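Long-range contact in multicopper oxidase (Arthrobacter sp. FB24, PDB 3GDC), which probably couples the one-electron oxidation of phenolic or similar substrates to the reduction of dioxygen to water, using bound copper ions: residues 86-91 with 131-136. Residues are numbered along the deposited sequence; the frame is centred on the assembly and turned at random.
Sequences HPHTIH and YHCHQS. With CU (copper (II) ion), chain D; CU (copper (II) ion), chain E; CU (copper (II) ion), chain O.
Cys133 SG and His88 ND1 grip one copper ion from two sides, at 2.2 Å and 2.1 Å, and His141 adds a third ligand. The thiolate is steadied by two nearly straight hydrogen bonds: Thr89 N-H reaches Cys133 SG across the contact (3.4 Å, 166°), and Gln135 N-H does so from its own loop. Thr89 OG1 accepts the N-H of His134 at 2.9 Å and also bonds to Gly102 O. Further along, His91 and His132 form an antiparallel hydrogen-bonded pair, His91 N to His132 O at 2.7 Å and His132 N to His91 O at 2.9 Å. Beyond it the edge of His134 meets the face of His91, planes at 79°, while the edge of His91 addresses the face of His132, offset. At the other end Gln135, bent at chi2 (73°), crosses Pro87, its OE1 3.5 Å from Pro87 CG, while its NE2 bonds to Ser110. An alanine at Gln135 would probably open a gap against Pro87 and leave Ser110 without this partner. His91, His132 and His134 bind three further coppers, completed partly by histidines of a neighbouring subunit. The His132-Cys133-His134 run is consistent with the link between a type 1 copper and an intersubunit trinuclear cluster, as in two-domain multicopper oxidases.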
loop_
_atom_site.group_PDB
_atom_site.type_symbol
_atom_site.label_atom_id
_atom_site.label_comp_id
_atom_site.label_asym_id
_atom_site.label_seq_id
_atom_site.Cartn_x
_atom_site.Cartn_y
_atom_site.Cartn_z
ATOM N N HIS A 86 -4.757 33.600 6.351
ATOM C CA HIS A 86 -4.216 33.158 5.064
ATOM C C HIS A 86 -5.358 32.762 4.134
ATOM O O HIS A 86 -6.444 32.397 4.607
ATOM C CB HIS A 86 -3.274 31.960 5.264
ATOM C CG HIS A 86 -2.195 32.201 6.276
ATOM N ND1 HIS A 86 -2.400 32.064 7.634
ATOM C CD2 HIS A 86 -0.904 32.579 6.128
ATOM C CE1 HIS A 86 -1.279 32.340 8.276
ATOM N NE2 HIS A 86 -0.357 32.659 7.386
ATOM N N PRO A 87 -5.125 32.813 2.805
ATOM C CA PRO A 87 -6.163 32.312 1.898
ATOM C C PRO A 87 -6.333 30.808 2.081
ATOM O O PRO A 87 -5.364 30.110 2.396
ATOM C CB PRO A 87 -5.582 32.597 0.505
ATOM C CG PRO A 87 -4.097 32.634 0.721
ATOM C CD PRO A 87 -3.947 33.305 2.063
ATOM N N HIS A 88 -7.554 30.324 1.896
ATOM C CA HIS A 88 -7.863 28.906 2.053
ATOM C C HIS A 88 -8.942 28.514 1.047
ATOM O O HIS A 88 -9.589 29.379 0.422
ATOM C CB HIS A 88 -8.377 28.605 3.482
ATOM C CG HIS A 88 -7.371 28.840 4.569
ATOM N ND1 HIS A 88 -6.191 28.131 4.661
ATOM C CD2 HIS A 88 -7.377 29.699 5.620
ATOM C CE1 HIS A 88 -5.503 28.563 5.705
ATOM N NE2 HIS A 88 -6.207 29.504 6.311
ATOM N N THR A 89 -9.147 27.210 0.889
ATOM C CA THR A 89 -10.257 26.702 0.097
ATOM C C THR A 89 -10.859 25.482 0.815
ATOM O O THR A 89 -10.376 25.064 1.889
ATOM C CB THR A 89 -9.810 26.261 -1.337
ATOM O OG1 THR A 89 -9.052 25.057 -1.253
ATOM C CG2 THR A 89 -8.982 27.333 -2.050
ATOM N N ILE A 90 -11.909 24.917 0.233
ATOM C CA ILE A 90 -12.294 23.549 0.555
ATOM C C ILE A 90 -12.350 22.762 -0.737
ATOM O O ILE A 90 -13.130 23.080 -1.655
ATOM C CB ILE A 90 -13.664 23.405 1.270
ATOM C CG1 ILE A 90 -13.801 24.365 2.460
ATOM C CG2 ILE A 90 -13.883 21.935 1.696
ATOM C CD1 ILE A 90 -15.183 24.309 3.153
ATOM N N HIS A 91 -11.515 21.731 -0.799
ATOM C CA HIS A 91 -11.547 20.782 -1.879
ATOM C C HIS A 91 -12.190 19.482 -1.397
ATOM O O HIS A 91 -11.698 18.835 -0.460
ATOM C CB HIS A 91 -10.131 20.511 -2.389
ATOM C CG HIS A 91 -10.067 19.366 -3.334
ATOM N ND1 HIS A 91 -10.669 19.397 -4.574
ATOM C CD2 HIS A 91 -9.525 18.134 -3.206
ATOM C CE1 HIS A 91 -10.474 18.243 -5.183
ATOM N NE2 HIS A 91 -9.789 17.456 -4.371
ATOM N N TYR A 131 -12.701 15.982 2.786
ATOM C CA TYR A 131 -12.463 17.293 2.207
ATOM C C TYR A 131 -11.236 17.885 2.894
ATOM O O TYR A 131 -10.892 17.502 4.035
ATOM C CB TYR A 131 -13.703 18.204 2.359
ATOM C CG TYR A 131 -14.080 18.513 3.794
ATOM C CD1 TYR A 131 -13.533 19.620 4.456
ATOM C CD2 TYR A 131 -14.959 17.684 4.498
ATOM C CE1 TYR A 131 -13.866 19.907 5.789
ATOM C CE2 TYR A 131 -15.293 17.951 5.844
ATOM C CZ TYR A 131 -14.741 19.068 6.471
ATOM O OH TYR A 131 -15.046 19.345 7.776
ATOM N N HIS A 132 -10.542 18.785 2.205
ATOM C CA HIS A 132 -9.398 19.475 2.797
ATOM C C HIS A 132 -9.057 20.721 2.014
ATOM O O HIS A 132 -9.548 20.915 0.898
ATOM C CB HIS A 132 -8.175 18.538 2.902
ATOM C CG HIS A 132 -7.728 17.963 1.593
ATOM N ND1 HIS A 132 -6.961 18.669 0.692
ATOM C CD2 HIS A 132 -7.939 16.746 1.040
ATOM C CE1 HIS A 132 -6.726 17.914 -0.368
ATOM N NE2 HIS A 132 -7.304 16.740 -0.178
ATOM N N CYS A 133 -8.231 21.582 2.592
ATOM C CA CYS A 133 -7.838 22.793 1.893
ATOM C C CYS A 133 -6.916 22.459 0.721
ATOM O O CYS A 133 -6.129 21.505 0.788
ATOM C CB CYS A 133 -7.156 23.775 2.853
ATOM S SG CYS A 133 -6.620 25.290 2.038
ATOM N N HIS A 134 -7.013 23.235 -0.357
ATOM C CA HIS A 134 -6.145 22.989 -1.510
ATOM C C HIS A 134 -5.292 24.209 -1.907
ATOM O O HIS A 134 -4.813 24.310 -3.040
ATOM C CB HIS A 134 -6.965 22.449 -2.690
ATOM C CG HIS A 134 -6.189 21.541 -3.592
ATOM N ND1 HIS A 134 -5.146 21.990 -4.372
ATOM C CD2 HIS A 134 -6.300 20.214 -3.838
ATOM C CE1 HIS A 134 -4.648 20.980 -5.061
ATOM N NE2 HIS A 134 -5.328 19.889 -4.751
ATOM N N GLN A 135 -5.114 25.133 -0.970
ATOM C CA GLN A 135 -4.226 26.276 -1.154
ATOM C C GLN A 135 -2.754 25.834 -1.131
ATOM O O GLN A 135 -2.364 24.949 -0.355
ATOM C CB GLN A 135 -4.494 27.322 -0.065
ATOM C CG GLN A 135 -3.680 28.629 -0.168
ATOM C CD GLN A 135 -4.141 29.537 -1.302
ATOM O OE1 GLN A 135 -3.377 30.378 -1.793
ATOM N NE2 GLN A 135 -5.383 29.379 -1.713
ATOM N N SER A 136 -1.943 26.445 -1.991
ATOM C CA SER A 136 -0.496 26.217 -1.983
ATOM C C SER A 136 0.185 27.181 -1.008
ATOM O O SER A 136 -0.245 28.330 -0.877
ATOM C CB SER A 136 0.095 26.384 -3.386
ATOM O OG SER A 136 -0.527 25.499 -4.306
HETATM CU CU CU D . -5.571 26.588 3.446
HETATM CU CU CU E . -7.245 14.979 -1.284
HETATM CU CU CU O . -5.298 18.154 -5.585
#